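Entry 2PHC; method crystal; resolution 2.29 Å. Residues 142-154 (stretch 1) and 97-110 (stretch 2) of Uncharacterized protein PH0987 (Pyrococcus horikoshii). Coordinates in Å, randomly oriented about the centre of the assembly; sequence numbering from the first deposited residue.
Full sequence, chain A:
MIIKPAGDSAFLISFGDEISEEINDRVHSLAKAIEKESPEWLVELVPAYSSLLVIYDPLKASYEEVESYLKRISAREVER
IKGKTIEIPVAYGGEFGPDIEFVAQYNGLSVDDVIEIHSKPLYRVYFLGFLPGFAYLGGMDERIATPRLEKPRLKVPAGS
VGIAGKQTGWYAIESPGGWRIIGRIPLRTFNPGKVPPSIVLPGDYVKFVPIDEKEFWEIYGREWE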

# COMPACT_ATOMS: atom_id res chain seq x y z
N GLU A 142 0.42 -1.59 -11.75
CA GLU A 142 -0.12 -2.09 -13.02
C GLU A 142 0.70 -3.15 -13.82
O GLU A 142 0.15 -3.82 -14.71
CB GLU A 142 -0.50 -0.91 -13.92
CG GLU A 142 -1.62 -0.16 -13.25
CD GLU A 142 -2.13 1.06 -13.99
OE1 GLU A 142 -1.77 1.29 -15.20
OE2 GLU A 142 -2.90 1.79 -13.31
N ARG A 143 1.97 -3.32 -13.49
CA ARG A 143 2.82 -4.26 -14.16
C ARG A 143 2.42 -5.69 -13.89
O ARG A 143 2.90 -6.61 -14.59
CB ARG A 143 4.28 -4.05 -13.77
CG ARG A 143 4.92 -2.81 -14.37
CD ARG A 143 6.32 -2.66 -13.75
NE ARG A 143 6.30 -2.22 -12.35
CZ ARG A 143 7.33 -2.30 -11.50
NH1 ARG A 143 8.49 -2.86 -11.87
NH2 ARG A 143 7.19 -1.84 -10.26
N ILE A 144 1.64 -5.89 -12.82
CA ILE A 144 1.06 -7.21 -12.53
C ILE A 144 -0.44 -7.39 -12.84
O ILE A 144 -1.02 -8.41 -12.53
CB ILE A 144 1.47 -7.73 -11.17
CG1 ILE A 144 1.01 -6.79 -10.06
CG2 ILE A 144 2.97 -7.92 -11.12
CD1 ILE A 144 1.02 -7.50 -8.75
N ALA A 145 -1.02 -6.40 -13.52
CA ALA A 145 -2.42 -6.42 -13.98
C ALA A 145 -2.72 -7.72 -14.79
O ALA A 145 -1.93 -8.06 -15.68
CB ALA A 145 -2.70 -5.16 -14.83
N THR A 146 -3.80 -8.44 -14.49
CA THR A 146 -4.08 -9.73 -15.17
C THR A 146 -5.54 -10.02 -15.14
O THR A 146 -6.15 -10.10 -14.02
CB THR A 146 -3.35 -10.97 -14.51
OG1 THR A 146 -1.97 -10.66 -14.33
CG2 THR A 146 -3.45 -12.23 -15.42
N PRO A 147 -6.14 -10.27 -16.34
CA PRO A 147 -7.60 -10.56 -16.40
C PRO A 147 -7.94 -11.84 -15.67
O PRO A 147 -7.04 -12.57 -15.40
CB PRO A 147 -7.92 -10.64 -17.90
CG PRO A 147 -6.61 -11.09 -18.53
CD PRO A 147 -5.52 -10.32 -17.68
N ARG A 148 -9.20 -12.01 -15.25
CA ARG A 148 -9.75 -13.18 -14.52
C ARG A 148 -9.71 -14.51 -15.34
O ARG A 148 -9.55 -14.50 -16.57
CB ARG A 148 -11.25 -12.90 -14.23
CG ARG A 148 -11.52 -11.89 -13.10
CD ARG A 148 -12.89 -11.25 -13.40
NE ARG A 148 -13.28 -10.15 -12.46
CZ ARG A 148 -12.93 -8.86 -12.56
NH1 ARG A 148 -12.17 -8.39 -13.53
NH2 ARG A 148 -13.38 -8.02 -11.71
N LEU A 149 -9.94 -15.63 -14.67
CA LEU A 149 -10.06 -16.89 -15.36
C LEU A 149 -11.28 -16.80 -16.27
O LEU A 149 -12.22 -16.01 -16.02
CB LEU A 149 -10.15 -18.07 -14.41
CG LEU A 149 -8.94 -18.46 -13.51
CD1 LEU A 149 -9.46 -19.45 -12.60
CD2 LEU A 149 -7.91 -19.10 -14.26
N GLU A 150 -11.24 -17.57 -17.37
CA GLU A 150 -12.36 -17.53 -18.28
C GLU A 150 -13.60 -18.15 -17.61
O GLU A 150 -14.73 -17.70 -17.80
CB GLU A 150 -11.98 -18.12 -19.67
CG GLU A 150 -12.60 -17.38 -20.94
CD GLU A 150 -12.69 -15.78 -20.98
OE1 GLU A 150 -11.64 -15.10 -21.25
OE2 GLU A 150 -13.84 -15.22 -20.84
N LYS A 151 -13.37 -19.12 -16.76
CA LYS A 151 -14.40 -19.68 -15.96
C LYS A 151 -13.88 -19.75 -14.55
O LYS A 151 -12.82 -20.30 -14.31
CB LYS A 151 -14.43 -21.07 -16.44
CD LYS A 151 -14.38 -23.56 -15.47
CE LYS A 151 -13.41 -24.51 -14.74
NZ LYS A 151 -12.81 -25.59 -15.63
N PRO A 152 -14.68 -19.26 -13.59
CA PRO A 152 -14.41 -19.31 -12.15
C PRO A 152 -14.19 -20.70 -11.56
O PRO A 152 -14.88 -21.62 -11.95
CB PRO A 152 -15.68 -18.72 -11.54
CG PRO A 152 -16.33 -17.95 -12.65
CD PRO A 152 -15.93 -18.58 -13.93
N ARG A 153 -13.27 -20.82 -10.60
CA ARG A 153 -13.15 -21.95 -9.74
C ARG A 153 -14.33 -22.03 -8.79
O ARG A 153 -14.94 -20.99 -8.47
CB ARG A 153 -11.88 -21.87 -8.90
CG ARG A 153 -10.61 -22.03 -9.69
CD ARG A 153 -9.47 -22.31 -8.79
NE ARG A 153 -8.29 -22.50 -9.63
CZ ARG A 153 -7.46 -21.54 -9.96
NH1 ARG A 153 -7.65 -20.30 -9.45
NH2 ARG A 153 -6.43 -21.83 -10.78
N LEU A 154 -14.66 -23.24 -8.31
CA LEU A 154 -15.91 -23.38 -7.54
C LEU A 154 -15.67 -23.17 -6.04
O LEU A 154 -16.63 -22.88 -5.28
CB LEU A 154 -16.61 -24.73 -7.81
CG LEU A 154 -17.49 -24.81 -9.06
CD1 LEU A 154 -18.19 -26.20 -9.20
CD2 LEU A 154 -18.55 -23.66 -9.08
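Stretch 2, residues 97-110: GPDIEFVAQYNGLS

Stretch 2 lies antiparallel along stretch 1: a short helix that begins at Ile100 rests against a 3-10 segment, Glu142 to Ile144, and the extended loop that follows. As stretch 1 advances, its nearest neighbours step backwards through stretch 2, with CA to CA separations of 6.3 Å for Ile144 and Asn107, 6.2 Å for Thr146 and Val103, 9.4 Å for Leu149 and Asp99, and 11.5 Å for Arg153 and Pro98; the two backbones thus diverge towards the end of stretch 1. The Arg143 side chain starts sideways and its end leads away; the residue meets stretch 2 through its carbonyl, Arg143 O lying 3.1 Å from Asn107 CB. One water donates to both Arg143 O (3.1 Å) and Asn107 O (2.9 Å), tying the two backbones together. Buried Ile144 packs against two apolar side chains, its CG2 3.8 Å from Leu109 CD1 and its CB 4.3 Å from Val103 CG1. Leu109 follows Gly108, whose positive phi takes the chain out of helical conformation. At Ala145 the carbonyl accepts a hydrogen bond from Asn107 ND2 (3.1 Å to Ala145 O). The same ND2 makes a weak one to Thr146 OG1 (3.2 Å) and another within its own stretch to Val103 O (2.8 Å), so this amide pins the loop to the helix. Thr146 CG2 meets the edge of the Phe102 ring, 3.4 Å from CE2, and also lies over one face of the Tyr106 ring. Pro147 packs on that ring too, its CD over a face and 3.3 Å from Tyr106 CZ. Arg148 is out of reach, and Leu149 approaches only loosely, CD2 4.2 Å from Asp99 OD1. Arg153 closes the wider gap with a two-pronged salt bridge, NH1 to Asp99 OD2 at 2.8 Å and NH2 to Asp99 OD1 at 2.9 Å, while Pro98 CG covers one face of its guanidinium.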

# COMPACT_ATOMS: atom_id res chain seq x y z
N GLY A 97 -0.69 -20.31 -4.46
CA GLY A 97 -1.13 -19.57 -5.59
C GLY A 97 -0.80 -20.32 -6.83
O GLY A 97 0.37 -20.37 -7.17
N PRO A 98 -1.77 -21.05 -7.43
CA PRO A 98 -1.66 -21.76 -8.73
C PRO A 98 -1.46 -20.90 -9.97
O PRO A 98 -0.93 -21.37 -11.01
CB PRO A 98 -3.00 -22.50 -8.84
CG PRO A 98 -3.85 -21.99 -7.71
CD PRO A 98 -2.96 -21.47 -6.67
N ASP A 99 -1.85 -19.66 -9.87
CA ASP A 99 -1.99 -18.85 -11.03
C ASP A 99 -0.83 -17.87 -11.16
O ASP A 99 -0.82 -17.05 -12.01
CB ASP A 99 -3.30 -18.10 -10.93
CG ASP A 99 -4.52 -18.98 -11.01
OD1 ASP A 99 -4.59 -19.84 -11.86
OD2 ASP A 99 -5.44 -18.78 -10.25
N ILE A 100 0.16 -17.96 -10.29
CA ILE A 100 1.22 -16.97 -10.27
C ILE A 100 2.12 -17.04 -11.46
O ILE A 100 2.66 -16.08 -11.89
CB ILE A 100 2.02 -16.97 -8.96
CG1 ILE A 100 2.79 -15.68 -8.79
CG2 ILE A 100 2.95 -18.15 -8.88
CD1 ILE A 100 3.40 -15.54 -7.48
N GLU A 101 2.26 -18.21 -12.01
CA GLU A 101 3.11 -18.38 -13.17
C GLU A 101 2.50 -17.73 -14.36
O GLU A 101 3.21 -17.13 -15.16
CB GLU A 101 3.49 -19.89 -13.40
CG GLU A 101 4.30 -20.55 -12.21
CD GLU A 101 3.38 -21.30 -11.16
OE1 GLU A 101 2.11 -21.13 -11.13
OE2 GLU A 101 3.93 -22.08 -10.35
N PHE A 102 1.18 -17.84 -14.52
CA PHE A 102 0.50 -17.17 -15.66
C PHE A 102 0.53 -15.65 -15.49
O PHE A 102 0.57 -14.85 -16.49
CB PHE A 102 -0.94 -17.69 -15.75
CG PHE A 102 -1.79 -16.94 -16.74
CD1 PHE A 102 -2.11 -17.50 -18.00
CD2 PHE A 102 -2.31 -15.67 -16.42
CE1 PHE A 102 -2.87 -16.80 -18.89
CE2 PHE A 102 -3.03 -14.96 -17.36
CZ PHE A 102 -3.35 -15.52 -18.57
N VAL A 103 0.48 -15.19 -14.23
CA VAL A 103 0.49 -13.71 -13.96
C VAL A 103 1.80 -13.12 -14.42
O VAL A 103 1.81 -12.14 -15.11
CB VAL A 103 0.31 -13.32 -12.46
CG1 VAL A 103 0.59 -11.79 -12.30
CG2 VAL A 103 -1.07 -13.71 -11.97
N ALA A 104 2.89 -13.77 -13.99
CA ALA A 104 4.27 -13.51 -14.42
C ALA A 104 4.34 -13.51 -15.92
O ALA A 104 4.61 -12.53 -16.58
CB ALA A 104 5.11 -14.62 -13.85
N GLN A 105 3.99 -14.62 -16.49
CA GLN A 105 4.17 -14.79 -17.92
C GLN A 105 3.35 -13.85 -18.71
O GLN A 105 3.85 -13.32 -19.69
CB GLN A 105 3.88 -16.27 -18.25
CG GLN A 105 3.64 -16.58 -19.73
CD GLN A 105 4.17 -17.95 -20.10
OE1 GLN A 105 4.07 -18.92 -19.28
NE2 GLN A 105 4.78 -18.04 -21.34
N TYR A 106 2.07 -13.62 -18.34
CA TYR A 106 1.19 -12.61 -19.06
C TYR A 106 1.82 -11.21 -19.00
O TYR A 106 1.59 -10.36 -19.81
CB TYR A 106 -0.23 -12.64 -18.41
CG TYR A 106 -1.32 -11.79 -19.06
CD1 TYR A 106 -2.21 -12.39 -19.92
CD2 TYR A 106 -1.49 -10.41 -18.78
CE1 TYR A 106 -3.23 -11.65 -20.54
CE2 TYR A 106 -2.58 -9.66 -19.39
CZ TYR A 106 -3.41 -10.33 -20.27
OH TYR A 106 -4.43 -9.73 -20.96
N ASN A 107 2.72 -10.98 -18.05
CA ASN A 107 3.27 -9.61 -17.88
C ASN A 107 4.74 -9.52 -18.14
O ASN A 107 5.27 -8.43 -18.22
CB ASN A 107 2.90 -9.06 -16.48
CG ASN A 107 1.43 -8.78 -16.38
OD1 ASN A 107 0.91 -7.96 -17.13
ND2 ASN A 107 0.73 -9.56 -15.56
N GLY A 108 5.41 -10.67 -18.26
CA GLY A 108 6.73 -10.72 -18.90
C GLY A 108 7.69 -10.56 -17.77
O GLY A 108 8.69 -9.86 -17.90
N LEU A 109 7.43 -11.29 -16.67
CA LEU A 109 8.24 -11.16 -15.48
C LEU A 109 8.50 -12.56 -14.94
O LEU A 109 7.82 -13.51 -15.29
CB LEU A 109 7.48 -10.35 -14.38
CG LEU A 109 6.95 -8.91 -14.59
CD1 LEU A 109 5.79 -8.54 -13.63
CD2 LEU A 109 8.08 -7.85 -14.48
N SER A 110 9.46 -12.66 -14.04
CA SER A 110 9.58 -13.84 -13.22
C SER A 110 8.58 -13.87 -12.12
O SER A 110 8.02 -12.89 -11.76
CB SER A 110 10.99 -13.98 -12.60
OG SER A 110 11.25 -12.92 -11.68
O HOH W 1 4.53 -5.86 -17.11